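Long-range contacts in aminotransferase, class I and II (Erwinia tasmaniensis, PDB 5Z0Q), which belongs to the class I and II aminotransferase family and holds pyridoxal-5'-phosphate in its pocket: residues Tyr299-Arg304 against Phe367-Arg371; Val76-Met81 against Trp286-Gln290; Cys208-Leu212 against Leu293-Leu297. All coordinates share one frame; numbering follows the deposited sequence.

Contact 1. Residues Tyr299-Arg304 against Phe367-Arg371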
ATOM      1  N   TYR A 299      18.437 -25.691   4.072  1.00 22.43           N
ATOM      2  CA  TYR A 299      19.190 -24.913   5.051  1.00 24.19           C
ATOM      3  C   TYR A 299      18.357 -24.644   6.298  1.00 29.35           C
ATOM      4  O   TYR A 299      18.872 -24.705   7.421  1.00 27.47           O
ATOM      5  CB  TYR A 299      19.657 -23.602   4.422  1.00 28.40           C
ATOM      6  CG  TYR A 299      20.748 -22.892   5.194  1.00 32.10           C
ATOM      7  CD1 TYR A 299      22.085 -23.195   4.976  1.00 28.81           C
ATOM      8  CD2 TYR A 299      20.441 -21.915   6.130  1.00 28.96           C
ATOM      9  CE1 TYR A 299      23.087 -22.548   5.672  1.00 27.91           C
ATOM     10  CE2 TYR A 299      21.437 -21.261   6.833  1.00 30.99           C
ATOM     11  CZ  TYR A 299      22.758 -21.582   6.599  1.00 33.76           C
ATOM     12  OH  TYR A 299      23.756 -20.938   7.292  1.00 34.16           O
ATOM     13  N   LEU A 300      17.065 -24.353   6.123  1.00 33.66           N
ATOM     14  CA  LEU A 300      16.208 -24.074   7.270  1.00 23.17           C
ATOM     15  C   LEU A 300      15.900 -25.335   8.065  1.00 25.15           C
ATOM     16  O   LEU A 300      15.748 -25.269   9.290  1.00 31.78           O
ATOM     17  CB  LEU A 300      14.913 -23.403   6.815  1.00 24.14           C
ATOM     18  CG  LEU A 300      15.034 -21.937   6.389  1.00 26.36           C
ATOM     19  CD1 LEU A 300      13.682 -21.378   5.979  1.00 19.21           C
ATOM     20  CD2 LEU A 300      15.647 -21.103   7.503  1.00 16.68           C
ATOM     21  N   ARG A 301      15.799 -26.489   7.399  1.00 27.67           N
ATOM     22  CA  ARG A 301      15.577 -27.732   8.133  1.00 32.40           C
ATOM     23  C   ARG A 301      16.784 -28.081   8.993  1.00 32.80           C
ATOM     24  O   ARG A 301      16.630 -28.537  10.133  1.00 35.48           O
ATOM     25  CB  ARG A 301      15.254 -28.875   7.170  1.00 27.57           C
ATOM     26  CG  ARG A 301      15.209 -30.238   7.851  1.00 28.50           C
ATOM     27  CD  ARG A 301      14.695 -31.338   6.933  1.00 46.24           C
ATOM     28  NE  ARG A 301      15.301 -31.289   5.605  1.00 47.63           N
ATOM     29  CZ  ARG A 301      14.624 -31.040   4.488  1.00 56.40           C
ATOM     30  NH1 ARG A 301      13.315 -30.830   4.537  1.00 45.33           N
ATOM     31  NH2 ARG A 301      15.254 -31.012   3.320  1.00 48.78           N
ATOM     32  N   ALA A 302      17.994 -27.868   8.469  1.00 27.94           N
ATOM     33  CA  ALA A 302      19.191 -28.096   9.269  1.00 32.12           C
ATOM     34  C   ALA A 302      19.254 -27.136  10.449  1.00 27.18           C
ATOM     35  O   ALA A 302      19.635 -27.527  11.558  1.00 27.07           O
ATOM     36  CB  ALA A 302      20.439 -27.965   8.397  1.00 32.42           C
ATOM     37  N   ASN A 303      18.876 -25.872  10.230  1.00 26.89           N
ATOM     38  CA  ASN A 303      18.802 -24.920  11.334  1.00 25.82           C
ATOM     39  C   ASN A 303      17.700 -25.301  12.314  1.00 28.41           C
ATOM     40  O   ASN A 303      17.864 -25.153  13.531  1.00 29.33           O
ATOM     41  CB  ASN A 303      18.576 -23.506  10.798  1.00 27.81           C
ATOM     42  CG  ASN A 303      19.838 -22.881  10.239  1.00 27.16           C
ATOM     43  OD1 ASN A 303      20.822 -23.570   9.971  1.00 35.05           O
ATOM     44  ND2 ASN A 303      19.816 -21.565  10.059  1.00 26.16           N
ATOM     45  N   ARG A 304      16.571 -25.795  11.802  1.00 29.43           N
ATOM     46  CA  ARG A 304      15.461 -26.174  12.670  1.00 31.77           C
ATOM     47  C   ARG A 304      15.832 -27.359  13.553  1.00 35.13           C
ATOM     48  O   ARG A 304      15.552 -27.360  14.757  1.00 35.05           O
ATOM     49  CB  ARG A 304      14.229 -26.501  11.829  1.00 30.96           C
ATOM     50  CG  ARG A 304      13.023 -26.924  12.644  1.00 27.44           C
ATOM     51  CD  ARG A 304      12.045 -27.717  11.797  1.00 31.28           C
ATOM     52  NE  ARG A 304      12.591 -29.011  11.400  1.00 32.77           N
ATOM     53  CZ  ARG A 304      11.917 -29.929  10.711  1.00 24.40           C
ATOM     54  NH1 ARG A 304      10.666 -29.698  10.340  1.00 20.91           N
ATOM     55  NH2 ARG A 304      12.496 -31.078  10.396  1.00 27.98           N
ATOM     56  N   PHE A 367      14.845 -18.631  13.477  1.00 29.27           N
ATOM     57  CA  PHE A 367      16.075 -19.258  13.015  1.00 24.12           C
ATOM     58  C   PHE A 367      16.260 -19.123  11.507  1.00 24.20           C
ATOM     59  O   PHE A 367      16.992 -19.914  10.902  1.00 22.14           O
ATOM     60  CB  PHE A 367      16.128 -20.728  13.442  1.00 24.73           C
ATOM     61  CG  PHE A 367      14.971 -21.559  12.958  1.00 24.48           C
ATOM     62  CD1 PHE A 367      15.032 -22.216  11.739  1.00 26.91           C
ATOM     63  CD2 PHE A 367      13.837 -21.712  13.738  1.00 28.04           C
ATOM     64  CE1 PHE A 367      13.975 -22.992  11.298  1.00 24.37           C
ATOM     65  CE2 PHE A 367      12.778 -22.490  13.305  1.00 26.69           C
ATOM     66  CZ  PHE A 367      12.847 -23.131  12.084  1.00 25.61           C
ATOM     67  N   GLY A 368      15.611 -18.136  10.891  1.00 24.65           N
ATOM     68  CA  GLY A 368      15.851 -17.817   9.498  1.00 23.59           C
ATOM     69  C   GLY A 368      17.050 -16.905   9.347  1.00 25.06           C
ATOM     70  O   GLY A 368      16.906 -15.694   9.151  1.00 24.70           O
ATOM     71  N   CYS A 369      18.243 -17.483   9.440  1.00 24.88           N
ATOM     72  CA  CYS A 369      19.485 -16.727   9.482  1.00 25.68           C
ATOM     73  C   CYS A 369      20.631 -17.680   9.176  1.00 28.59           C
ATOM     74  O   CYS A 369      20.445 -18.903   9.209  1.00 26.40           O
ATOM     75  CB  CYS A 369      19.679 -16.063  10.856  1.00 25.88           C
ATOM     76  SG  CYS A 369      19.654 -17.221  12.237  1.00 31.72           S
ATOM     77  N   PRO A 370      21.818 -17.159   8.853  1.00 29.52           N
ATOM     78  CA  PRO A 370      22.969 -18.047   8.654  1.00 28.31           C
ATOM     79  C   PRO A 370      23.263 -18.857   9.908  1.00 27.10           C
ATOM     80  O   PRO A 370      23.056 -18.400  11.034  1.00 30.04           O
ATOM     81  CB  PRO A 370      24.115 -17.081   8.322  1.00 30.06           C
ATOM     82  CG  PRO A 370      23.639 -15.736   8.771  1.00 38.38           C
ATOM     83  CD  PRO A 370      22.161 -15.757   8.565  1.00 36.44           C
ATOM     84  N   ARG A 371      23.749 -20.083   9.691  1.00 28.41           N
ATOM     85  CA  ARG A 371      23.932 -21.022  10.793  1.00 29.69           C
ATOM     86  C   ARG A 371      24.929 -20.507  11.823  1.00 30.97           C
ATOM     87  O   ARG A 371      24.821 -20.837  13.010  1.00 31.24           O
ATOM     88  CB  ARG A 371      24.376 -22.380  10.244  1.00 32.54           C
ATOM     89  CG  ARG A 371      24.427 -23.489  11.278  1.00 33.29           C
ATOM     90  CD  ARG A 371      24.658 -24.845  10.627  1.00 42.73           C
ATOM     91  NE  ARG A 371      23.583 -25.200   9.705  1.00 47.82           N
ATOM     92  CZ  ARG A 371      23.725 -25.283   8.385  1.00 46.34           C
ATOM     93  NH1 ARG A 371      24.906 -25.046   7.828  1.00 50.49           N
ATOM     94  NH2 ARG A 371      22.692 -25.611   7.622  1.00 38.21           N
TER
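Y299, N303 and R371 carry a buried, mixed polar and aromatic contact between helix 290-313 and the turn leading into helix 371-385. R371 N donates to Y299 OH, with an N-H...O angle of 157°. The Y299 ring lies with its edge towards the carbonyl of C369. The arginine then bends at chi3 (-61°) and brings its guanidinium over one face of this ring. R371 CZ stands 4.4 Å from the ring centroid, an off-centre cation-pi contact with the planes 43° apart. P370 occupies the N-cap position of helix 371-385, so Y299 meets the chain just where that helix begins. The long helix 290-313 leads towards the C-terminal small domain, as in fold-type I enzymes, and here it packs on the loop after strand 362-364 and the start of helix 371-385. N303 ND2 makes two weak hydrogen bonds, to C369 O at 2.9 Å and to F367 O at 3.4 Å. Between them G368 centres an inverse gamma turn. F367 presents a ring face to the backbone of R304, whose CA is 4.1 Å from the ring centroid, a CH-pi contact. R304 NH1 turns away to the carbonyl of P322.

Contact 2. Residues Val76-Met81 against Trp286-Gln290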
ATOM      1  N   VAL A  76       1.504 -16.981 -13.215  1.00 35.90           N
ATOM      2  CA  VAL A  76       2.393 -17.869 -12.470  1.00 30.61           C
ATOM      3  C   VAL A  76       1.745 -18.315 -11.166  1.00 32.86           C
ATOM      4  O   VAL A  76       2.040 -19.406 -10.661  1.00 33.26           O
ATOM      5  CB  VAL A  76       3.755 -17.188 -12.232  1.00 27.57           C
ATOM      6  CG1 VAL A  76       3.612 -15.991 -11.304  1.00 27.02           C
ATOM      7  CG2 VAL A  76       4.754 -18.185 -11.673  1.00 23.64           C
ATOM      8  N   ALA A  77       0.851 -17.499 -10.601  1.00 35.19           N
ATOM      9  CA  ALA A  77       0.149 -17.910  -9.390  1.00 32.71           C
ATOM     10  C   ALA A  77      -0.821 -19.048  -9.676  1.00 34.22           C
ATOM     11  O   ALA A  77      -0.933 -19.989  -8.882  1.00 35.75           O
ATOM     12  CB  ALA A  77      -0.585 -16.719  -8.773  1.00 26.84           C
ATOM     13  N   ILE A  78      -1.522 -18.986 -10.809  1.00 33.38           N
ATOM     14  CA  ILE A  78      -2.456 -20.049 -11.168  1.00 37.29           C
ATOM     15  C   ILE A  78      -1.706 -21.349 -11.439  1.00 36.09           C
ATOM     16  O   ILE A  78      -2.103 -22.423 -10.970  1.00 37.13           O
ATOM     17  CB  ILE A  78      -3.312 -19.624 -12.375  1.00 35.05           C
ATOM     18  CG1 ILE A  78      -4.272 -18.501 -11.977  1.00 29.87           C
ATOM     19  CG2 ILE A  78      -4.076 -20.810 -12.938  1.00 23.90           C
ATOM     20  CD1 ILE A  78      -5.122 -17.993 -13.118  1.00 35.97           C
ATOM     21  N   GLU A  79      -0.607 -21.272 -12.195  1.00 34.27           N
ATOM     22  CA  GLU A  79       0.189 -22.464 -12.466  1.00 35.95           C
ATOM     23  C   GLU A  79       0.770 -23.052 -11.187  1.00 33.63           C
ATOM     24  O   GLU A  79       0.910 -24.274 -11.073  1.00 38.80           O
ATOM     25  CB  GLU A  79       1.311 -22.138 -13.453  1.00 38.87           C
ATOM     26  CG  GLU A  79       0.846 -21.915 -14.883  1.00 53.92           C
ATOM     27  CD  GLU A  79       1.992 -21.578 -15.821  1.00 73.60           C
ATOM     28  OE1 GLU A  79       3.097 -21.270 -15.326  1.00 75.13           O
ATOM     29  OE2 GLU A  79       1.788 -21.625 -17.053  1.00 66.18           O
ATOM     30  N   ARG A  80       1.106 -22.203 -10.215  1.00 36.16           N
ATOM     31  CA  ARG A  80       1.695 -22.702  -8.977  1.00 36.59           C
ATOM     32  C   ARG A  80       0.657 -23.409  -8.112  1.00 38.46           C
ATOM     33  O   ARG A  80       0.945 -24.456  -7.522  1.00 36.09           O
ATOM     34  CB  ARG A  80       2.344 -21.553  -8.207  1.00 29.87           C
ATOM     35  CG  ARG A  80       3.119 -21.996  -6.978  1.00 37.21           C
ATOM     36  CD  ARG A  80       3.828 -20.826  -6.318  1.00 36.98           C
ATOM     37  NE  ARG A  80       4.703 -21.268  -5.237  1.00 36.87           N
ATOM     38  CZ  ARG A  80       5.949 -21.697  -5.415  1.00 36.24           C
ATOM     39  NH1 ARG A  80       6.472 -21.742  -6.634  1.00 37.20           N
ATOM     40  NH2 ARG A  80       6.673 -22.084  -4.374  1.00 31.14           N
ATOM     41  N   MET A  81      -0.557 -22.858  -8.028  1.00 38.00           N
ATOM     42  CA  MET A  81      -1.580 -23.463  -7.182  1.00 36.87           C
ATOM     43  C   MET A  81      -2.084 -24.780  -7.755  1.00 36.92           C
ATOM     44  O   MET A  81      -2.571 -25.633  -7.004  1.00 37.56           O
ATOM     45  CB  MET A  81      -2.744 -22.492  -6.984  1.00 39.84           C
ATOM     46  CG  MET A  81      -2.332 -21.181  -6.347  1.00 47.78           C
ATOM     47  SD  MET A  81      -1.207 -21.437  -4.963  1.00 68.19           S
ATOM     48  CE  MET A  81      -0.147 -19.999  -5.115  1.00 43.38           C
ATOM     49  N   TRP A 286       8.036 -16.383  -7.955  1.00 28.38           N
ATOM     50  CA  TRP A 286       7.282 -17.596  -8.239  1.00 29.50           C
ATOM     51  C   TRP A 286       7.537 -18.157  -9.630  1.00 29.93           C
ATOM     52  O   TRP A 286       7.191 -19.317  -9.883  1.00 35.05           O
ATOM     53  CB  TRP A 286       5.781 -17.336  -8.064  1.00 28.14           C
ATOM     54  CG  TRP A 286       5.313 -17.479  -6.649  1.00 27.15           C
ATOM     55  CD1 TRP A 286       5.991 -18.058  -5.617  1.00 29.80           C
ATOM     56  CD2 TRP A 286       4.063 -17.032  -6.108  1.00 33.41           C
ATOM     57  NE1 TRP A 286       5.241 -18.002  -4.466  1.00 30.83           N
ATOM     58  CE2 TRP A 286       4.053 -17.376  -4.741  1.00 28.40           C
ATOM     59  CE3 TRP A 286       2.952 -16.375  -6.647  1.00 31.36           C
ATOM     60  CZ2 TRP A 286       2.976 -17.086  -3.905  1.00 23.40           C
ATOM     61  CZ3 TRP A 286       1.883 -16.089  -5.814  1.00 27.74           C
ATOM     62  CH2 TRP A 286       1.903 -16.444  -4.460  1.00 26.83           C
ATOM     63  N   ARG A 287       8.130 -17.379 -10.536  1.00 33.06           N
ATOM     64  CA  ARG A 287       8.372 -17.874 -11.887  1.00 36.67           C
ATOM     65  C   ARG A 287       9.679 -18.650 -11.998  1.00 30.23           C
ATOM     66  O   ARG A 287       9.711 -19.718 -12.620  1.00 27.75           O
ATOM     67  CB  ARG A 287       8.372 -16.719 -12.894  1.00 33.05           C
ATOM     68  CG  ARG A 287       8.108 -17.162 -14.326  1.00 39.43           C
ATOM     69  CD  ARG A 287       8.520 -16.113 -15.353  1.00 47.39           C
ATOM     70  NE  ARG A 287       7.804 -14.849 -15.196  1.00 54.21           N
ATOM     71  CZ  ARG A 287       8.363 -13.725 -14.758  1.00 55.06           C
ATOM     72  NH1 ARG A 287       9.650 -13.703 -14.434  1.00 48.90           N
ATOM     73  NH2 ARG A 287       7.637 -12.620 -14.649  1.00 52.10           N
ATOM     74  N   GLU A 288      10.763 -18.138 -11.408  1.00 27.54           N
ATOM     75  CA  GLU A 288      12.066 -18.772 -11.564  1.00 34.25           C
ATOM     76  C   GLU A 288      12.867 -18.839 -10.267  1.00 29.47           C
ATOM     77  O   GLU A 288      14.068 -19.131 -10.318  1.00 30.33           O
ATOM     78  CB  GLU A 288      12.883 -18.042 -12.638  1.00 45.37           C
ATOM     79  CG  GLU A 288      12.319 -18.185 -14.044  1.00 49.46           C
ATOM     80  CD  GLU A 288      12.882 -17.163 -15.008  1.00 62.76           C
ATOM     81  OE1 GLU A 288      12.584 -17.260 -16.218  1.00 65.65           O
ATOM     82  OE2 GLU A 288      13.618 -16.260 -14.555  1.00 59.18           O
ATOM     83  N   GLY A 289      12.252 -18.584  -9.116  1.00 26.93           N
ATOM     84  CA  GLY A 289      12.949 -18.658  -7.852  1.00 24.82           C
ATOM     85  C   GLY A 289      12.849 -19.981  -7.133  1.00 26.16           C
ATOM     86  O   GLY A 289      13.348 -20.103  -6.010  1.00 25.82           O
ATOM     87  N   GLN A 290      12.224 -20.982  -7.750  1.00 30.45           N
ATOM     88  CA  GLN A 290      12.025 -22.258  -7.068  1.00 27.01           C
ATOM     89  C   GLN A 290      13.326 -22.958  -6.682  1.00 31.29           C
ATOM     90  O   GLN A 290      13.392 -23.484  -5.558  1.00 30.67           O
ATOM     91  CB  GLN A 290      11.150 -23.175  -7.933  1.00 26.71           C
ATOM     92  CG  GLN A 290      10.720 -24.439  -7.220  1.00 30.58           C
ATOM     93  CD  GLN A 290      10.027 -24.146  -5.905  1.00 33.52           C
ATOM     94  OE1 GLN A 290       9.105 -23.332  -5.843  1.00 30.57           O
ATOM     95  NE2 GLN A 290      10.473 -24.805  -4.842  1.00 30.46           N
TER
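W286 fits as a knob into a hole formed by V76, A77, R80 and M81 on helix 71-83. This is the tight part of the contact. R80 lies over one face of the indole. Its CD stands 3.5 Å from the centroid of the five-membered ring and almost on the ring normal, a CH-pi contact. The guanidinium follows in the same layer, only 8° from parallel with the indole. The side chain reaches this place because it is extended, with CG trans to the backbone N (chi1 -174°) and no bend before NE. The benzo part of the indole meets two methyl groups: A77 CB is 3.9 Å from W286 CZ3, and M81 CE is 4.2 Å from W286 CH2. V76 crosses the W286 side chain at about a right angle, with V76 CG2 3.8 Å from W286 CB.

Q290 works at the edge of the guanidinium. Its OE1 takes hydrogen bonds from R80 NH1 at 3.2 Å and from R80 NH2 at 3.1 Å. Both donors lie in the carbonyl plane of Q290, so one oxygen is gripped end-on by two nitrogens. D209 adds a salt bridge to R80 NH2 and accepts from W286 NE1, while Q290 NE2 donates to D294.

The contact is looser towards solvent. R287 is exposed and touches the other helix little; its CB lies 4.1 Å from V76 CG2, and no polar bond joins the two segments there. A77 and W286 also touch L251 of strand 250-253. The motif is a single tryptophan knob in a hole of helix 71-83, with an arginine layered on its face. It lies late in helix 276-288 of an aminotransferase of class I and II, with the fold-type I architecture.

Contact 3. Residues Cys208-Leu212 against Leu293-Leu297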
ATOM      1  N   CYS A 208       2.833 -21.335   2.994  1.00 25.50           N
ATOM      2  CA  CYS A 208       2.563 -22.577   2.277  1.00 29.58           C
ATOM      3  C   CYS A 208       3.772 -23.084   1.500  1.00 23.67           C
ATOM      4  O   CYS A 208       3.843 -24.283   1.206  1.00 25.96           O
ATOM      5  CB  CYS A 208       1.375 -22.389   1.330  1.00 24.93           C
ATOM      6  SG  CYS A 208       1.645 -21.176   0.020  1.00 45.34           S
ATOM      7  N   ASP A 209       4.721 -22.213   1.165  1.00 27.98           N
ATOM      8  CA  ASP A 209       5.912 -22.631   0.438  1.00 30.34           C
ATOM      9  C   ASP A 209       7.013 -23.166   1.344  1.00 29.86           C
ATOM     10  O   ASP A 209       8.011 -23.689   0.833  1.00 29.90           O
ATOM     11  CB  ASP A 209       6.472 -21.466  -0.387  1.00 25.93           C
ATOM     12  CG  ASP A 209       5.554 -21.052  -1.520  1.00 35.34           C
ATOM     13  OD1 ASP A 209       4.813 -21.916  -2.033  1.00 35.10           O
ATOM     14  OD2 ASP A 209       5.577 -19.862  -1.901  1.00 37.96           O
ATOM     15  N   LEU A 210       6.862 -23.055   2.663  1.00 23.61           N
ATOM     16  CA  LEU A 210       7.914 -23.414   3.608  1.00 28.67           C
ATOM     17  C   LEU A 210       7.614 -24.715   4.349  1.00 28.22           C
ATOM     18  O   LEU A 210       7.975 -24.866   5.519  1.00 31.37           O
ATOM     19  CB  LEU A 210       8.143 -22.275   4.601  1.00 29.40           C
ATOM     20  CG  LEU A 210       8.637 -20.960   3.994  1.00 27.27           C
ATOM     21  CD1 LEU A 210       8.802 -19.896   5.067  1.00 21.99           C
ATOM     22  CD2 LEU A 210       9.944 -21.178   3.243  1.00 23.91           C
ATOM     23  N   VAL A 211       6.964 -25.664   3.684  1.00 25.22           N
ATOM     24  CA  VAL A 211       6.682 -26.963   4.286  1.00 26.13           C
ATOM     25  C   VAL A 211       7.952 -27.804   4.249  1.00 30.40           C
ATOM     26  O   VAL A 211       8.528 -28.034   3.180  1.00 33.28           O
ATOM     27  CB  VAL A 211       5.529 -27.670   3.561  1.00 23.70           C
ATOM     28  CG1 VAL A 211       5.282 -29.042   4.169  1.00 24.47           C
ATOM     29  CG2 VAL A 211       4.269 -26.818   3.617  1.00 20.54           C
ATOM     30  N   LEU A 212       8.393 -28.266   5.421  1.00 27.18           N
ATOM     31  CA  LEU A 212       9.615 -29.051   5.527  1.00 28.38           C
ATOM     32  C   LEU A 212       9.370 -30.544   5.683  1.00 32.26           C
ATOM     33  O   LEU A 212      10.267 -31.336   5.376  1.00 37.33           O
ATOM     34  CB  LEU A 212      10.455 -28.576   6.719  1.00 28.87           C
ATOM     35  CG  LEU A 212      10.778 -27.089   6.847  1.00 34.87           C
ATOM     36  CD1 LEU A 212      11.596 -26.856   8.107  1.00 29.67           C
ATOM     37  CD2 LEU A 212      11.515 -26.580   5.620  1.00 31.45           C
ATOM     38  N   LEU A 293      14.349 -21.414  -3.522  1.00 25.13           N
ATOM     39  CA  LEU A 293      13.495 -21.829  -2.415  1.00 25.24           C
ATOM     40  C   LEU A 293      13.788 -23.260  -1.985  1.00 32.42           C
ATOM     41  O   LEU A 293      13.688 -23.578  -0.795  1.00 32.26           O
ATOM     42  CB  LEU A 293      12.025 -21.677  -2.806  1.00 28.75           C
ATOM     43  CG  LEU A 293      10.973 -22.059  -1.761  1.00 28.06           C
ATOM     44  CD1 LEU A 293      11.139 -21.232  -0.495  1.00 24.75           C
ATOM     45  CD2 LEU A 293       9.573 -21.895  -2.333  1.00 23.93           C
ATOM     46  N   ASP A 294      14.152 -24.131  -2.930  1.00 33.29           N
ATOM     47  CA  ASP A 294      14.513 -25.499  -2.571  1.00 28.19           C
ATOM     48  C   ASP A 294      15.751 -25.526  -1.685  1.00 28.72           C
ATOM     49  O   ASP A 294      15.817 -26.299  -0.722  1.00 29.55           O
ATOM     50  CB  ASP A 294      14.741 -26.335  -3.833  1.00 27.69           C
ATOM     51  CG  ASP A 294      13.449 -26.683  -4.546  1.00 38.64           C
ATOM     52  OD1 ASP A 294      12.416 -26.849  -3.864  1.00 41.42           O
ATOM     53  OD2 ASP A 294      13.468 -26.796  -5.792  1.00 36.99           O
ATOM     54  N   ALA A 295      16.740 -24.683  -1.990  1.00 28.63           N
ATOM     55  CA  ALA A 295      17.965 -24.663  -1.200  1.00 25.04           C
ATOM     56  C   ALA A 295      17.748 -24.022   0.164  1.00 28.91           C
ATOM     57  O   ALA A 295      18.462 -24.348   1.120  1.00 31.65           O
ATOM     58  CB  ALA A 295      19.071 -23.931  -1.960  1.00 23.80           C
ATOM     59  N   GLN A 296      16.778 -23.112   0.278  1.00 28.13           N
ATOM     60  CA  GLN A 296      16.492 -22.509   1.574  1.00 23.86           C
ATOM     61  C   GLN A 296      15.818 -23.500   2.513  1.00 29.62           C
ATOM     62  O   GLN A 296      16.052 -23.459   3.726  1.00 27.41           O
ATOM     63  CB  GLN A 296      15.617 -21.267   1.403  1.00 24.96           C
ATOM     64  CG  GLN A 296      15.397 -20.478   2.688  1.00 22.77           C
ATOM     65  CD  GLN A 296      14.341 -19.398   2.541  1.00 22.54           C
ATOM     66  OE1 GLN A 296      13.462 -19.484   1.684  1.00 27.76           O
ATOM     67  NE2 GLN A 296      14.424 -18.372   3.380  1.00 30.58           N
ATOM     68  N   LEU A 297      14.986 -24.397   1.975  1.00 29.55           N
ATOM     69  CA  LEU A 297      14.309 -25.380   2.816  1.00 27.56           C
ATOM     70  C   LEU A 297      15.304 -26.336   3.460  1.00 31.29           C
ATOM     71  O   LEU A 297      15.194 -26.643   4.653  1.00 33.16           O
ATOM     72  CB  LEU A 297      13.276 -26.153   1.997  1.00 26.52           C
ATOM     73  CG  LEU A 297      12.147 -25.335   1.367  1.00 27.87           C
ATOM     74  CD1 LEU A 297      11.162 -26.242   0.646  1.00 31.30           C
ATOM     75  CD2 LEU A 297      11.441 -24.491   2.416  1.00 29.93           C
TER
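L210 and L297 meet through their CD2 methyls, 3.7 Å apart, with the two side chains set at an oblique angle. They form the centre of a mainly apolar contact, with no hydrogen bond across it. L297 is the residue most engaged. Its CB already points to the loop; with CG opposite the carbonyl carbon (chi1 -61°) both methyls lie against it. The same CD2 methyl that touches L210 also meets L212, where L212 CD2 lies 3.8 Å from L297 CD2. The two loop leucines thus reach one methyl from different directions. L212 also approaches L297 obliquely, and its CD2 passes close to the backbone carbonyl of L297. The other methyl, L297 CD1, lies 4.1 Å from both D209 O and V211 O.

One turn earlier in the helix, L293 is oriented differently. It crosses both of its loop partners at about a right angle and splits its two methyls between them. L293 CD1 is 3.9 Å from L210 CD2, and L293 CD2 is 3.7 Å from D209 CB. D209 therefore offers its aliphatic carbon to the helix. Its carboxylate is held from outside the two segments: OD2 bonds to the hydroxyl of S241. S241 follows K240, a residue of the pyridoxal-5'-phosphate pocket, and the loop itself follows the pocket residue H207.

L210 also packs on F326 and L212 on S325, and the backbone of L212 bonds to that of E323. The loop thus leaves the large sheet after strand 200-204 and runs across the early turns of helix 290-313. It also touches the chain between strands 318-319 and 329-331 of the smaller sheet.

Contacts 1 and 3 share helix 290-313, and their centres are 11 Å apart. They touch where R301 NH1 packs 3.2 Å from L212 O, and R304 NH1 is near L212 CD1 as well. Contact 2 uses helix 276-288 and, through Q290, the first residue of helix 290-313. It is joined to contact 3 through D209: R80 NH2 to D209 OD1 is 3.0 Å, and W286 NE1 to D209 OD2 is 3.2 Å. Contacts 1 and 2 do not touch; their centres are 24 Å apart. Contact 3 is nearest the cofactor, with the L210 side chain about 9 Å from a bound pyridoxal-5'-phosphate. W286 of contact 2 and G368 of contact 1 are each about 12 Å from one.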